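Local coordinates for acyl-[acyl-carrier-protein]--UDP-N-acetylglucosamine O-acyltransferase (Acinetobacter baumannii, PDB 4E6U) that probably catalyses transfer of a 3-hydroxyacyl chain from acyl carrier protein to UDP-N-acetylglucosamine, the first step of lipid A synthesis, at residues 241-244 / 249-252; 221-226 / 235-240; 229-234 / 254-259. One frame throughout, in Å; residues are numbered along the deposited sequence.

Contact 1. Residues 241-244 / 249-252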
ATOM      1  N   GLU A 241      11.357  29.252 -30.683  1.00 19.86           N
ATOM      2  CA  GLU A 241      11.811  30.330 -29.832  1.00 20.04           C
ATOM      3  C   GLU A 241      12.719  29.940 -28.675  1.00 19.23           C
ATOM      4  O   GLU A 241      13.432  30.787 -28.141  1.00 20.08           O
ATOM      5  CB  GLU A 241      10.614  31.122 -29.283  1.00 20.50           C
ATOM      6  CG  GLU A 241       9.721  31.762 -30.360  1.00 20.30           C
ATOM      7  CD  GLU A 241      10.467  32.776 -31.210  1.00 19.70           C
ATOM      8  OE1 GLU A 241      10.933  33.804 -30.681  1.00 24.13           O
ATOM      9  OE2 GLU A 241      10.588  32.508 -32.392  1.00 20.60           O
ATOM     10  N   ILE A 242      12.657  28.677 -28.261  1.00 19.08           N
ATOM     11  CA  ILE A 242      13.316  28.280 -27.017  1.00 18.28           C
ATOM     12  C   ILE A 242      14.450  27.302 -27.253  1.00 17.65           C
ATOM     13  O   ILE A 242      15.566  27.514 -26.757  1.00 18.69           O
ATOM     14  CB  ILE A 242      12.293  27.712 -26.002  1.00 16.96           C
ATOM     15  CG1 ILE A 242      11.288  28.803 -25.621  1.00 18.06           C
ATOM     16  CG2 ILE A 242      13.013  27.150 -24.744  1.00 17.86           C
ATOM     17  CD1 ILE A 242      10.038  28.277 -24.899  1.00 16.92           C
ATOM     18  N   LEU A 243      14.166  26.255 -28.025  1.00 18.24           N
ATOM     19  CA  LEU A 243      15.141  25.189 -28.301  1.00 19.15           C
ATOM     20  C   LEU A 243      16.508  25.681 -28.811  1.00 20.69           C
ATOM     21  O   LEU A 243      17.533  25.134 -28.401  1.00 20.48           O
ATOM     22  CB  LEU A 243      14.552  24.168 -29.276  1.00 18.93           C
ATOM     23  CG  LEU A 243      15.383  22.913 -29.588  1.00 19.03           C
ATOM     24  CD1 LEU A 243      15.583  22.051 -28.315  1.00 21.16           C
ATOM     25  CD2 LEU A 243      14.707  22.108 -30.677  1.00 19.41           C
ATOM     26  N   PRO A 244      16.536  26.710 -29.693  1.00 20.81           N
ATOM     27  CA  PRO A 244      17.852  27.098 -30.213  1.00 22.11           C
ATOM     28  C   PRO A 244      18.866  27.522 -29.140  1.00 22.49           C
ATOM     29  O   PRO A 244      20.054  27.201 -29.275  1.00 24.37           O
ATOM     30  CB  PRO A 244      17.516  28.266 -31.162  1.00 21.69           C
ATOM     31  CG  PRO A 244      16.155  27.931 -31.650  1.00 21.38           C
ATOM     32  CD  PRO A 244      15.458  27.454 -30.379  1.00 21.33           C
ATOM     33  N   ALA A 249      15.429  21.895 -23.690  1.00 19.44           N
ATOM     34  CA  ALA A 249      14.013  21.829 -24.034  1.00 18.28           C
ATOM     35  C   ALA A 249      13.656  20.650 -24.937  1.00 17.26           C
ATOM     36  O   ALA A 249      12.481  20.286 -25.068  1.00 17.97           O
ATOM     37  CB  ALA A 249      13.543  23.157 -24.647  1.00 18.39           C
ATOM     38  N   GLN A 250      14.660  20.011 -25.548  1.00 18.31           N
ATOM     39  CA  GLN A 250      14.383  18.849 -26.383  1.00 18.75           C
ATOM     40  C   GLN A 250      13.689  17.694 -25.627  1.00 17.86           C
ATOM     41  O   GLN A 250      12.870  16.979 -26.194  1.00 18.85           O
ATOM     42  CB  GLN A 250      15.650  18.347 -27.094  1.00 19.23           C
ATOM     43  CG  GLN A 250      15.387  17.214 -28.095  1.00 19.94           C
ATOM     44  CD  GLN A 250      14.466  17.612 -29.249  1.00 21.78           C
ATOM     45  OE1 GLN A 250      14.671  18.645 -29.880  1.00 25.18           O
ATOM     46  NE2 GLN A 250      13.475  16.786 -29.540  1.00 21.78           N
ATOM     47  N   LEU A 251      14.020  17.531 -24.347  1.00 19.91           N
ATOM     48  CA  LEU A 251      13.346  16.509 -23.536  1.00 20.26           C
ATOM     49  C   LEU A 251      11.845  16.747 -23.398  1.00 19.16           C
ATOM     50  O   LEU A 251      11.069  15.791 -23.395  1.00 18.67           O
ATOM     51  CB  LEU A 251      13.983  16.376 -22.150  1.00 20.71           C
ATOM     52  CG  LEU A 251      15.415  15.856 -22.030  1.00 21.99           C
ATOM     53  CD1 LEU A 251      15.664  15.471 -20.567  1.00 21.93           C
ATOM     54  CD2 LEU A 251      15.693  14.660 -22.948  1.00 24.60           C
ATOM     55  N   LEU A 252      11.436  18.015 -23.291  1.00 18.70           N
ATOM     56  CA  LEU A 252      10.016  18.358 -23.274  1.00 19.02           C
ATOM     57  C   LEU A 252       9.345  18.068 -24.597  1.00 18.29           C
ATOM     58  O   LEU A 252       8.239  17.545 -24.630  1.00 18.17           O
ATOM     59  CB  LEU A 252       9.784  19.830 -22.912  1.00 20.12           C
ATOM     60  CG  LEU A 252       9.863  20.225 -21.443  1.00 20.70           C
ATOM     61  CD1 LEU A 252       9.887  21.746 -21.323  1.00 20.30           C
ATOM     62  CD2 LEU A 252       8.669  19.663 -20.691  1.00 21.31           C
TER

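Contact 2. Residues 221-226 / 235-240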
ATOM      1  N   TYR A 221       7.013  25.532 -20.321  1.00 15.25           N
ATOM      2  CA  TYR A 221       5.925  25.077 -19.459  1.00 15.34           C
ATOM      3  C   TYR A 221       4.661  25.914 -19.707  1.00 14.36           C
ATOM      4  O   TYR A 221       3.564  25.371 -19.847  1.00 14.55           O
ATOM      5  CB  TYR A 221       6.347  25.136 -17.980  1.00 16.36           C
ATOM      6  CG  TYR A 221       5.263  24.638 -17.064  1.00 17.39           C
ATOM      7  CD1 TYR A 221       5.262  23.314 -16.624  1.00 17.70           C
ATOM      8  CD2 TYR A 221       4.224  25.469 -16.667  1.00 18.59           C
ATOM      9  CE1 TYR A 221       4.247  22.832 -15.793  1.00 19.87           C
ATOM     10  CE2 TYR A 221       3.200  24.995 -15.836  1.00 19.47           C
ATOM     11  CZ  TYR A 221       3.232  23.678 -15.405  1.00 21.09           C
ATOM     12  OH  TYR A 221       2.215  23.211 -14.593  1.00 22.44           O
ATOM     13  N   LYS A 222       4.818  27.234 -19.761  1.00 14.83           N
ATOM     14  CA  LYS A 222       3.670  28.090 -20.005  1.00 15.74           C
ATOM     15  C   LYS A 222       3.022  27.793 -21.350  1.00 14.48           C
ATOM     16  O   LYS A 222       1.787  27.742 -21.449  1.00 14.70           O
ATOM     17  CB  LYS A 222       4.068  29.554 -19.953  1.00 16.13           C
ATOM     18  CG  LYS A 222       4.412  30.094 -18.584  0.60 17.80           C
ATOM     19  CD  LYS A 222       4.862  31.540 -18.726  0.60 21.11           C
ATOM     20  CE  LYS A 222       4.341  32.402 -17.610  0.60 23.92           C
ATOM     21  NZ  LYS A 222       4.362  33.838 -18.006  0.60 26.12           N
ATOM     22  N   LEU A 223       3.845  27.602 -22.389  1.00 13.86           N
ATOM     23  CA  LEU A 223       3.305  27.221 -23.696  1.00 14.81           C
ATOM     24  C   LEU A 223       2.513  25.925 -23.686  1.00 15.29           C
ATOM     25  O   LEU A 223       1.462  25.822 -24.312  1.00 15.92           O
ATOM     26  CB  LEU A 223       4.413  27.150 -24.746  1.00 15.04           C
ATOM     27  CG  LEU A 223       4.984  28.511 -25.167  1.00 15.48           C
ATOM     28  CD1 LEU A 223       6.362  28.325 -25.747  1.00 16.30           C
ATOM     29  CD2 LEU A 223       4.047  29.212 -26.177  1.00 14.06           C
ATOM     30  N   ILE A 224       3.024  24.929 -22.955  1.00 14.54           N
ATOM     31  CA  ILE A 224       2.380  23.620 -22.919  1.00 15.95           C
ATOM     32  C   ILE A 224       1.097  23.626 -22.077  1.00 14.23           C
ATOM     33  O   ILE A 224       0.077  23.084 -22.492  1.00 16.19           O
ATOM     34  CB  ILE A 224       3.356  22.563 -22.361  1.00 15.04           C
ATOM     35  CG1 ILE A 224       4.549  22.397 -23.302  1.00 16.09           C
ATOM     36  CG2 ILE A 224       2.645  21.217 -22.204  1.00 16.48           C
ATOM     37  CD1 ILE A 224       5.750  21.641 -22.681  1.00 16.43           C
ATOM     38  N   PHE A 225       1.162  24.248 -20.909  1.00 14.90           N
ATOM     39  CA  PHE A 225       0.108  24.082 -19.920  1.00 15.89           C
ATOM     40  C   PHE A 225      -0.852  25.246 -19.743  1.00 16.97           C
ATOM     41  O   PHE A 225      -1.969  25.037 -19.269  1.00 18.29           O
ATOM     42  CB  PHE A 225       0.738  23.711 -18.569  1.00 15.66           C
ATOM     43  CG  PHE A 225       1.407  22.360 -18.573  1.00 16.43           C
ATOM     44  CD1 PHE A 225       0.646  21.194 -18.532  1.00 16.79           C
ATOM     45  CD2 PHE A 225       2.785  22.257 -18.640  1.00 15.81           C
ATOM     46  CE1 PHE A 225       1.262  19.953 -18.556  1.00 17.50           C
ATOM     47  CE2 PHE A 225       3.416  21.004 -18.644  1.00 16.87           C
ATOM     48  CZ  PHE A 225       2.645  19.860 -18.602  1.00 16.50           C
ATOM     49  N   LYS A 226      -0.433  26.453 -20.099  1.00 16.62           N
ATOM     50  CA  LYS A 226      -1.219  27.652 -19.765  1.00 17.84           C
ATOM     51  C   LYS A 226      -1.775  28.393 -20.972  1.00 18.08           C
ATOM     52  O   LYS A 226      -2.666  29.226 -20.832  1.00 21.23           O
ATOM     53  CB  LYS A 226      -0.385  28.619 -18.924  1.00 17.93           C
ATOM     54  CG  LYS A 226       0.232  28.011 -17.666  1.00 22.07           C
ATOM     55  CD  LYS A 226      -0.851  27.620 -16.687  1.00 26.80           C
ATOM     56  CE  LYS A 226      -0.319  27.626 -15.264  1.00 30.65           C
ATOM     57  NZ  LYS A 226      -1.438  27.323 -14.323  1.00 34.06           N
ATOM     58  N   ILE A 235       4.852  22.409 -29.183  1.00 15.84           N
ATOM     59  CA  ILE A 235       6.135  21.953 -29.727  1.00 16.36           C
ATOM     60  C   ILE A 235       6.651  22.945 -30.770  1.00 15.80           C
ATOM     61  O   ILE A 235       7.825  23.335 -30.744  1.00 15.96           O
ATOM     62  CB  ILE A 235       6.031  20.554 -30.360  1.00 16.34           C
ATOM     63  CG1 ILE A 235       5.871  19.484 -29.275  1.00 17.36           C
ATOM     64  CG2 ILE A 235       7.294  20.232 -31.183  1.00 18.49           C
ATOM     65  CD1 ILE A 235       5.387  18.169 -29.834  1.00 18.98           C
ATOM     66  N   ASP A 236       5.754  23.396 -31.655  1.00 15.79           N
ATOM     67  CA  ASP A 236       6.194  24.336 -32.694  1.00 16.52           C
ATOM     68  C   ASP A 236       6.768  25.600 -32.060  1.00 16.32           C
ATOM     69  O   ASP A 236       7.796  26.136 -32.503  1.00 16.19           O
ATOM     70  CB  ASP A 236       5.040  24.694 -33.639  1.00 16.92           C
ATOM     71  CG  ASP A 236       4.646  23.559 -34.577  1.00 19.10           C
ATOM     72  OD1 ASP A 236       5.494  22.678 -34.862  1.00 22.54           O
ATOM     73  OD2 ASP A 236       3.485  23.558 -35.038  1.00 20.12           O
ATOM     74  N   GLN A 237       6.120  26.108 -31.014  1.00 15.08           N
ATOM     75  CA  GLN A 237       6.612  27.313 -30.346  1.00 14.95           C
ATOM     76  C   GLN A 237       7.923  27.098 -29.614  1.00 15.66           C
ATOM     77  O   GLN A 237       8.802  27.967 -29.621  1.00 16.67           O
ATOM     78  CB  GLN A 237       5.554  27.882 -29.391  1.00 14.68           C
ATOM     79  CG  GLN A 237       4.274  28.338 -30.115  1.00 14.49           C
ATOM     80  CD  GLN A 237       4.569  29.315 -31.246  1.00 12.91           C
ATOM     81  OE1 GLN A 237       5.353  30.255 -31.074  1.00 13.11           O
ATOM     82  NE2 GLN A 237       3.947  29.085 -32.408  1.00 14.64           N
ATOM     83  N   ILE A 238       8.071  25.930 -28.986  1.00 15.73           N
ATOM     84  CA  ILE A 238       9.307  25.626 -28.275  1.00 17.07           C
ATOM     85  C   ILE A 238      10.472  25.510 -29.269  1.00 17.21           C
ATOM     86  O   ILE A 238      11.553  26.052 -29.035  1.00 17.66           O
ATOM     87  CB  ILE A 238       9.148  24.351 -27.398  1.00 16.90           C
ATOM     88  CG1 ILE A 238       8.121  24.611 -26.293  1.00 17.09           C
ATOM     89  CG2 ILE A 238      10.476  23.963 -26.753  1.00 16.72           C
ATOM     90  CD1 ILE A 238       7.607  23.323 -25.620  1.00 17.62           C
ATOM     91  N   LYS A 239      10.214  24.830 -30.382  1.00 18.37           N
ATOM     92  CA  LYS A 239      11.218  24.681 -31.447  1.00 20.71           C
ATOM     93  C   LYS A 239      11.670  26.025 -31.997  1.00 21.87           C
ATOM     94  O   LYS A 239      12.866  26.256 -32.180  1.00 23.25           O
ATOM     95  CB  LYS A 239      10.658  23.854 -32.598  1.00 22.15           C
ATOM     96  CG  LYS A 239      10.646  22.371 -32.379  1.00 23.44           C
ATOM     97  CD  LYS A 239      10.235  21.674 -33.674  1.00 28.57           C
ATOM     98  CE  LYS A 239      10.190  20.170 -33.521  1.00 30.42           C
ATOM     99  NZ  LYS A 239       9.711  19.529 -34.783  1.00 32.74           N
ATOM    100  N   SER A 240      10.709  26.911 -32.253  1.00 21.23           N
ATOM    101  CA  SER A 240      10.973  28.236 -32.838  1.00 21.56           C
ATOM    102  C   SER A 240      11.809  29.118 -31.925  1.00 21.32           C
ATOM    103  O   SER A 240      12.846  29.681 -32.331  1.00 22.42           O
ATOM    104  CB  SER A 240       9.619  28.942 -33.125  1.00 20.47           C
ATOM    105  OG  SER A 240       9.801  30.237 -33.708  1.00 24.74           O
TER

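Contact 3. Residues 229-234 / 254-259. With EDO (1,2-ethanediol), chain K; EDO (1,2-ethanediol), chain D.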
ATOM      1  N   LEU A 229      -2.669  26.041 -26.147  1.00 17.52           N
ATOM      2  CA  LEU A 229      -2.159  25.359 -27.329  1.00 17.62           C
ATOM      3  C   LEU A 229      -2.219  23.843 -27.176  1.00 17.29           C
ATOM      4  O   LEU A 229      -2.072  23.323 -26.068  1.00 18.34           O
ATOM      5  CB  LEU A 229      -0.708  25.769 -27.594  1.00 17.49           C
ATOM      6  CG  LEU A 229      -0.506  27.249 -27.935  1.00 19.37           C
ATOM      7  CD1 LEU A 229       0.986  27.490 -28.118  1.00 19.05           C
ATOM      8  CD2 LEU A 229      -1.270  27.649 -29.181  1.00 20.35           C
ATOM      9  N   THR A 230      -2.423  23.144 -28.288  1.00 16.23           N
ATOM     10  CA  THR A 230      -2.284  21.678 -28.318  1.00 17.02           C
ATOM     11  C   THR A 230      -0.826  21.302 -28.125  1.00 17.75           C
ATOM     12  O   THR A 230       0.070  22.150 -28.226  1.00 16.90           O
ATOM     13  CB  THR A 230      -2.785  21.072 -29.643  1.00 16.80           C
ATOM     14  OG1 THR A 230      -1.884  21.442 -30.702  1.00 17.68           O
ATOM     15  CG2 THR A 230      -4.213  21.536 -29.950  1.00 18.79           C
ATOM     16  N   SER A 231      -0.567  20.029 -27.846  1.00 18.45           N
ATOM     17  CA  SER A 231       0.808  19.564 -27.724  1.00 18.85           C
ATOM     18  C   SER A 231       1.645  19.887 -28.961  1.00 18.46           C
ATOM     19  O   SER A 231       2.765  20.373 -28.831  1.00 18.38           O
ATOM     20  CB  SER A 231       0.855  18.057 -27.431  1.00 20.10           C
ATOM     21  OG  SER A 231       0.327  17.789 -26.152  0.60 22.63           O
ATOM     22  N   VAL A 232       1.094  19.628 -30.152  1.00 19.20           N
ATOM     23  CA  VAL A 232       1.825  19.878 -31.395  1.00 19.75           C
ATOM     24  C   VAL A 232       2.105  21.368 -31.569  1.00 17.81           C
ATOM     25  O   VAL A 232       3.215  21.775 -31.938  1.00 18.08           O
ATOM     26  CB  VAL A 232       1.066  19.312 -32.619  1.00 20.84           C
ATOM     27  CG1 VAL A 232       1.746  19.722 -33.911  1.00 23.39           C
ATOM     28  CG2 VAL A 232       0.970  17.782 -32.515  1.00 23.29           C
ATOM     29  N   GLN A 233       1.113  22.191 -31.243  1.00 17.30           N
ATOM     30  CA  GLN A 233       1.295  23.636 -31.329  1.00 16.08           C
ATOM     31  C   GLN A 233       2.340  24.137 -30.342  1.00 15.23           C
ATOM     32  O   GLN A 233       3.150  24.995 -30.680  1.00 15.69           O
ATOM     33  CB  GLN A 233      -0.033  24.342 -31.114  1.00 15.78           C
ATOM     34  CG  GLN A 233      -1.031  24.088 -32.236  1.00 16.85           C
ATOM     35  CD  GLN A 233      -2.475  24.414 -31.871  1.00 16.73           C
ATOM     36  OE1 GLN A 233      -2.795  24.731 -30.719  1.00 16.68           O
ATOM     37  NE2 GLN A 233      -3.350  24.343 -32.858  1.00 17.80           N
ATOM     38  N   ALA A 234       2.337  23.603 -29.117  1.00 15.38           N
ATOM     39  CA  ALA A 234       3.334  24.009 -28.141  1.00 15.46           C
ATOM     40  C   ALA A 234       4.739  23.602 -28.593  1.00 15.44           C
ATOM     41  O   ALA A 234       5.691  24.361 -28.415  1.00 15.55           O
ATOM     42  CB  ALA A 234       3.006  23.417 -26.744  1.00 15.80           C
ATOM     43  N   ASP A 254      10.320  15.830 -26.773  1.00 17.71           N
ATOM     44  CA  ASP A 254      10.248  14.373 -26.842  1.00 18.74           C
ATOM     45  C   ASP A 254       9.040  13.848 -26.068  1.00 17.49           C
ATOM     46  O   ASP A 254       8.314  12.999 -26.555  1.00 17.76           O
ATOM     47  CB  ASP A 254      11.510  13.722 -26.266  1.00 19.31           C
ATOM     48  CG  ASP A 254      12.757  13.946 -27.110  1.00 22.45           C
ATOM     49  OD1 ASP A 254      12.661  14.279 -28.323  1.00 24.50           O
ATOM     50  OD2 ASP A 254      13.856  13.764 -26.537  1.00 25.30           O
ATOM     51  N   SER A 255       8.826  14.352 -24.847  1.00 16.91           N
ATOM     52  CA  SER A 255       7.651  13.942 -24.067  1.00 17.23           C
ATOM     53  C   SER A 255       6.351  14.107 -24.846  1.00 17.16           C
ATOM     54  O   SER A 255       5.495  13.225 -24.858  1.00 18.56           O
ATOM     55  CB  SER A 255       7.546  14.762 -22.777  1.00 17.61           C
ATOM     56  OG  SER A 255       8.652  14.542 -21.926  1.00 18.01           O
ATOM     57  N   LEU A 256       6.192  15.268 -25.476  1.00 17.96           N
ATOM     58  CA  LEU A 256       4.943  15.559 -26.155  1.00 19.20           C
ATOM     59  C   LEU A 256       4.794  14.767 -27.447  1.00 18.44           C
ATOM     60  O   LEU A 256       3.701  14.327 -27.780  1.00 20.20           O
ATOM     61  CB  LEU A 256       4.824  17.059 -26.402  1.00 18.91           C
ATOM     62  CG  LEU A 256       4.127  17.851 -25.271  1.00 20.99           C
ATOM     63  CD1 LEU A 256       4.685  17.617 -23.847  1.00 23.23           C
ATOM     64  CD2 LEU A 256       4.184  19.329 -25.623  1.00 21.83           C
ATOM     65  N   GLU A 257       5.911  14.539 -28.131  1.00 19.36           N
ATOM     66  CA  GLU A 257       5.889  13.763 -29.371  1.00 20.83           C
ATOM     67  C   GLU A 257       5.653  12.276 -29.118  1.00 21.82           C
ATOM     68  O   GLU A 257       5.036  11.591 -29.929  1.00 22.94           O
ATOM     69  CB  GLU A 257       7.185  13.982 -30.152  1.00 21.51           C
ATOM     70  CG  GLU A 257       7.263  15.416 -30.689  1.00 23.90           C
ATOM     71  CD  GLU A 257       8.422  15.705 -31.621  1.00 27.88           C
ATOM     72  OE1 GLU A 257       9.506  15.094 -31.495  1.00 28.92           O
ATOM     73  OE2 GLU A 257       8.235  16.592 -32.487  1.00 29.31           O
ATOM     74  N   GLN A 258       6.115  11.789 -27.969  1.00 21.79           N
ATOM     75  CA  GLN A 258       6.065  10.349 -27.678  1.00 22.61           C
ATOM     76  C   GLN A 258       4.797   9.923 -26.955  1.00 22.74           C
ATOM     77  O   GLN A 258       4.497   8.728 -26.840  1.00 23.10           O
ATOM     78  CB  GLN A 258       7.302   9.939 -26.882  1.00 22.07           C
ATOM     79  CG  GLN A 258       8.569   9.971 -27.710  1.00 24.15           C
ATOM     80  CD  GLN A 258       9.836   9.930 -26.876  1.00 26.42           C
ATOM     81  OE1 GLN A 258       9.791   9.872 -25.639  1.00 28.76           O
ATOM     82  NE2 GLN A 258      10.979   9.969 -27.546  1.00 28.13           N
ATOM     83  N   SER A 259       4.033  10.901 -26.486  1.00 22.91           N
ATOM     84  CA  SER A 259       2.851  10.628 -25.678  1.00 25.16           C
ATOM     85  C   SER A 259       1.803   9.771 -26.391  1.00 27.21           C
ATOM     86  O   SER A 259       1.497  10.003 -27.555  1.00 28.74           O
ATOM     87  CB  SER A 259       2.222  11.945 -25.227  1.00 23.51           C
ATOM     88  OG  SER A 259       1.087  11.712 -24.409  1.00 24.47           O
TER
HETATM   89  C1  EDO K 310      -6.850  26.514 -30.841  1.00 32.42           C
HETATM   90  O1  EDO K 310      -6.322  26.248 -32.161  1.00 33.32           O
HETATM   91  C2  EDO K 310      -5.749  26.365 -29.792  1.00 32.74           C
HETATM   92  O2  EDO K 310      -5.366  24.986 -29.658  1.00 32.02           O
HETATM   93  C1  EDO D 303      -2.673  15.946 -24.552  1.00 53.16           C
HETATM   94  O1  EDO D 303      -2.500  17.326 -24.889  1.00 53.23           O
HETATM   95  C2  EDO D 303      -4.064  15.742 -23.967  1.00 53.73           C
HETATM   96  O2  EDO D 303      -4.159  16.446 -22.723  1.00 53.35           O

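Contact 1. Residues 241-244 / 249-252
The turn between helix 231-241 and helix 250-258, in the C-terminal helical domain, is closed by Ile242 and Leu243 resting on Ala249 and Gln250. Ile242 uses the shorter of its two branches: CG2 stands 4.0 Å from CB of Ala249. The other branch, through CG1, is directed to helix 211-225, where the side chain also touches Glu219, Ala220 and Leu223. Leu243 reaches the start of the next helix because its CG is anti to the backbone N (chi1 -175°), which carries both methyls across. CD1 of Leu243 settles 3.6 Å from the backbone N of Gln250 and 4.3 Å from CB of Ala249. This helical bundle follows the left-handed beta-helix of hexapeptide repeats in LpxA, and here its last two helices are joined by a short connection without regular structure. At the outer side Gln250 crosses Leu243 obliquely. Its chain bends at chi2 (62°), bringing OE1 to 3.6 Å from CD2 of Leu243, a van der Waals contact of an amide oxygen with a methyl group. The amide nitrogen, NE2, is hydrogen-bonded to OD1 of Asp254 one turn further along the helix, a bond that helps fix the rotation of the amide. No hydrogen bond links 241-244 to 249-252.

Contact 2. Residues 221-226 / 235-240
Leu223 spreads its two methyl groups over the stem of Gln237, with CD1 and CD2 each 3.8 Å from CB of that glutamine. The leucine side chain runs at about a right angle to that of Gln237. CD2 of Leu223 also meets CG of Gln237 at 4.0 Å, after which the glutamine chain folds at chi2 (-54°) and takes its amide away from helix 211-225, so that only the aliphatic part packs here. CD1 of Leu223 additionally lies 4.1 Å from CG1 of Ile238, the two side chains sliding past each other in opposite directions. These residues join two consecutive helices of the C-terminal bundle, whose local axes are nearly antiparallel at 164° and approach to 9.5 Å, a helical hairpin with an apolar seam. Deeper in the seam, Ile224 and Ile238 cross at about a right angle. Both isoleucines hold CG1 anti to the carbonyl carbon and extend it, and CD1 of Ile238 thereby comes to rest 3.9 Å from both CG1 and CD1 of Ile224. The CG2 branch of Ile224 serves another neighbour, sitting 3.6 Å above the centre of the Phe225 ring in a CH-pi contact. Ile238 also touches Ile253 of helix 250-258 and Ala249.

Contact 3. Residues 229-234 / 254-259
A serine in the first turn of a helix meets a leucine with its whole short side chain: CB and OG of Ser231 both lie 3.9 Å from CG of Leu256. In the conformer described, OG of Ser231 also lies 3.1 Å from O1 of a 1,2-ethanediol, probably from the crystallisation liquor, a bond that the second deposited conformer may not keep. Leu256 comes in from helix 250-258 with CD2 3.7 Å from the backbone O of Ser231 and, more loosely, 4.4 Å from CB of Ala234. The same leucine touches Ile224 and Pro184. Behind Ser231, the start of helix 231-241 is fastened by reciprocal bonds. Thr230 turns OG1 between its backbone N and carbonyl carbon (chi1 70°), where it accepts from N of Gln233 at 3.1 Å. The Gln233 side chain is extended beyond CG and carries OE1 alongside the N-cap, where it accepts from N of Thr230 at 2.9 Å; the bond is nearly straight at the hydrogen (168°), though the donor stands 43° out of the carbonyl plane. A second diol has its O2 2.8 Å from OE1 of Gln233. Thr230 and Gln233 form a capping box, with Thr230 as N-cap, at the helix end against which Leu256 packs in the C-terminal helical bundle.

From the N terminus, the chain runs through the beta-helix, strands 187-191 and 194-199 and helix 201-206 before helix 211-225, which provides the first segment of contact 2. It turns into helix 231-241, whose start opens contact 3, and contact 2 closes as that helix runs back. Contact 1 then opens and closes across the turn leading to helix 250-258. Contact 3 opens before contact 2 has closed and closes after contact 1, so its loop crosses that of contact 2 and encloses contact 1. Ala249 CB meets Ile238 CG2 at 3.8 Å, and Ile224 CG1 meets Leu256 CD2 at 3.9 Å, joining contact 2 to contacts 1 and 3 and tying helices 211-225, 231-241 and 250-258 together.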